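Local coordinates for protein similar to N-acetyltransferase (Staphylococcus aureus subsp. aureus, PDB 4MBU) that probably transfers an acetyl group from acetyl-coenzyme A to an amine substrate, as a member of the Gcn5-related N-acetyltransferase (GNAT) family, at residues M4-K9 and I55-E60. Numbering follows the deposited sequence.
Sequences MIRCAK and IFVFEE. With CD (cadmium ion), chain E; CD (cadmium ion), chain C.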
loop_
_atom_site.group_PDB
_atom_site.type_symbol
_atom_site.label_atom_id
_atom_site.label_comp_id
_atom_site.label_asym_id
_atom_site.label_seq_id
_atom_site.Cartn_x
_atom_site.Cartn_y
_atom_site.Cartn_z
ATOM N N MET A 4 26.863 -17.403 10.281
ATOM C CA MET A 4 27.596 -16.757 9.194
ATOM C C MET A 4 26.773 -16.617 7.906
ATOM O O MET A 4 26.022 -17.523 7.532
ATOM C CB MET A 4 28.865 -17.568 8.910
ATOM C CG MET A 4 29.658 -17.131 7.682
ATOM S SD MET A 4 30.716 -15.691 7.947
ATOM C CE MET A 4 32.322 -16.467 7.751
ATOM N N ILE A 5 26.912 -15.479 7.230
ATOM C CA ILE A 5 26.395 -15.342 5.869
ATOM C C ILE A 5 27.551 -15.549 4.884
ATOM O O ILE A 5 28.583 -14.870 4.976
ATOM C CB ILE A 5 25.732 -13.970 5.633
ATOM C CG1 ILE A 5 24.339 -13.945 6.269
ATOM C CG2 ILE A 5 25.629 -13.661 4.127
ATOM C CD1 ILE A 5 23.416 -12.924 5.682
ATOM N N ARG A 6 27.393 -16.495 3.962
ATOM C CA ARG A 6 28.442 -16.776 2.972
ATOM C C ARG A 6 27.816 -17.036 1.616
ATOM O O ARG A 6 26.618 -17.258 1.528
ATOM C CB ARG A 6 29.275 -17.991 3.392
ATOM C CG ARG A 6 28.457 -19.267 3.676
ATOM C CD ARG A 6 29.365 -20.489 3.843
ATOM N NE ARG A 6 28.633 -21.741 4.089
ATOM C CZ ARG A 6 27.990 -22.432 3.151
ATOM N NH1 ARG A 6 27.975 -21.986 1.900
ATOM N NH2 ARG A 6 27.356 -23.565 3.456
ATOM N N CYS A 7 28.614 -17.011 0.555
ATOM C CA CYS A 7 28.113 -17.448 -0.735
ATOM C C CYS A 7 27.753 -18.929 -0.682
ATOM O O CYS A 7 28.406 -19.721 0.009
ATOM C CB CYS A 7 29.145 -17.196 -1.832
ATOM S SG CYS A 7 29.424 -15.456 -2.066
ATOM N N ALA A 8 26.710 -19.297 -1.418
ATOM C CA ALA A 8 26.252 -20.675 -1.437
ATOM C C ALA A 8 27.227 -21.513 -2.242
ATOM O O ALA A 8 27.907 -20.999 -3.141
ATOM C CB ALA A 8 24.870 -20.759 -2.045
ATOM N N LYS A 9 27.265 -22.807 -1.929
ATOM C CA LYS A 9 28.069 -23.787 -2.649
ATOM C C LYS A 9 27.161 -24.960 -3.054
ATOM O O LYS A 9 26.032 -25.066 -2.563
ATOM C CB LYS A 9 29.204 -24.289 -1.749
ATOM C CG LYS A 9 30.048 -23.197 -1.090
ATOM C CD LYS A 9 31.171 -22.705 -2.002
ATOM C CE LYS A 9 32.305 -23.719 -2.112
ATOM N NZ LYS A 9 32.987 -23.993 -0.815
ATOM N N ILE A 55 24.479 -15.903 -4.879
ATOM C CA ILE A 55 23.579 -16.674 -4.038
ATOM C C ILE A 55 24.221 -16.675 -2.661
ATOM O O ILE A 55 25.365 -17.103 -2.508
ATOM C CB ILE A 55 23.444 -18.133 -4.513
ATOM C CG1 ILE A 55 23.137 -18.190 -6.009
ATOM C CG2 ILE A 55 22.347 -18.848 -3.716
ATOM C CD1 ILE A 55 23.276 -19.577 -6.616
ATOM N N PHE A 56 23.501 -16.181 -1.662
ATOM C CA PHE A 56 24.022 -16.175 -0.306
ATOM C C PHE A 56 23.185 -17.108 0.542
ATOM O O PHE A 56 21.990 -17.257 0.311
ATOM C CB PHE A 56 23.989 -14.759 0.277
ATOM C CG PHE A 56 24.803 -13.771 -0.507
ATOM C CD1 PHE A 56 26.195 -13.836 -0.495
ATOM C CD2 PHE A 56 24.182 -12.779 -1.253
ATOM C CE1 PHE A 56 26.949 -12.926 -1.214
ATOM C CE2 PHE A 56 24.928 -11.868 -1.981
ATOM C CZ PHE A 56 26.315 -11.939 -1.958
ATOM N N VAL A 57 23.825 -17.753 1.506
ATOM C CA VAL A 57 23.128 -18.532 2.513
ATOM C C VAL A 57 23.478 -17.999 3.896
ATOM O O VAL A 57 24.590 -17.495 4.139
ATOM C CB VAL A 57 23.455 -20.050 2.440
ATOM C CG1 VAL A 57 22.976 -20.641 1.125
ATOM C CG2 VAL A 57 24.948 -20.293 2.630
ATOM N N PHE A 58 22.494 -18.090 4.780
ATOM C CA PHE A 58 22.693 -17.927 6.201
ATOM C C PHE A 58 22.775 -19.325 6.758
ATOM O O PHE A 58 21.807 -20.138 6.632
ATOM C CB PHE A 58 21.517 -17.209 6.850
ATOM C CG PHE A 58 21.667 -17.037 8.326
ATOM C CD1 PHE A 58 22.160 -15.853 8.847
ATOM C CD2 PHE A 58 21.319 -18.059 9.197
ATOM C CE1 PHE A 58 22.305 -15.691 10.208
ATOM C CE2 PHE A 58 21.464 -17.907 10.562
ATOM C CZ PHE A 58 21.956 -16.718 11.070
ATOM N N GLU A 59 23.927 -19.576 7.380
ATOM C CA GLU A 59 24.280 -20.859 7.966
ATOM C C GLU A 59 24.540 -20.690 9.462
ATOM O O GLU A 59 25.235 -19.759 9.883
ATOM C CB GLU A 59 25.525 -21.417 7.267
ATOM C CG GLU A 59 26.069 -22.713 7.851
ATOM C CD GLU A 59 27.335 -23.192 7.146
ATOM O OE1 GLU A 59 28.410 -22.605 7.380
ATOM O OE2 GLU A 59 27.257 -24.153 6.352
ATOM N N GLU A 60 23.962 -21.583 10.263
ATOM C CA GLU A 60 24.169 -21.564 11.713
ATOM C C GLU A 60 24.254 -22.979 12.281
ATOM O O GLU A 60 23.401 -23.817 11.986
ATOM C CB GLU A 60 23.047 -20.796 12.410
ATOM C CG GLU A 60 23.199 -20.701 13.916
ATOM C CD GLU A 60 22.056 -19.933 14.563
ATOM O OE1 GLU A 60 22.240 -18.736 14.868
ATOM O OE2 GLU A 60 20.975 -20.529 14.763
HETATM CD CD CD E . 31.967 -15.463 -1.065
HETATM CD CD CD C . 30.981 -15.967 -4.283
HETATM O O HOH W 1 29.503 -17.938 -5.094
#
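Arg6 sets CG in the crowded position between its backbone N and carbonyl carbon (chi1 55°) and runs extended to NE, while Glu59 points CG anti to its own N (chi1 176°); the two chains cross obliquely on the Val57 face of the sheet. Arg6 NH2 donates to Glu59 OE2 at 3.0 Å in a salt bridge that meets the carboxylate from above its plane, and a weak bond links Arg6 NE to Glu59 OE1. Arg6 NH2 is shared with Asp12 OD1, its strongest polar partner, in a second salt bridge. Val57 CG2 sits under one guanidinium face, 3.5 Å from Arg6 NH1, which donates to Cys7 O; Glu59, Asp12 and Cys7 O together fix its orientation. Beneath this, antiparallel hydrogen bonds join Met4 with Glu59 and Arg6 with Val57 in both directions, and Ala8 N hydrogen-bonds Ile55 O from above the carbonyl plane. Cys7 SG lies 3.6 Å from Phe56 CE1, oblique to the ring. It bridges two cadmium ions, chain E at 2.7 Å and chain C, which also holds a water, at 2.8 Å. On the other face Ile5 CG1 meets Phe58 CD1, both residues resting on helix 98-112. Strand 3-7 is outermost in the GNAT sheet within this chain, with 63-72 flanking 55-60 on its far side.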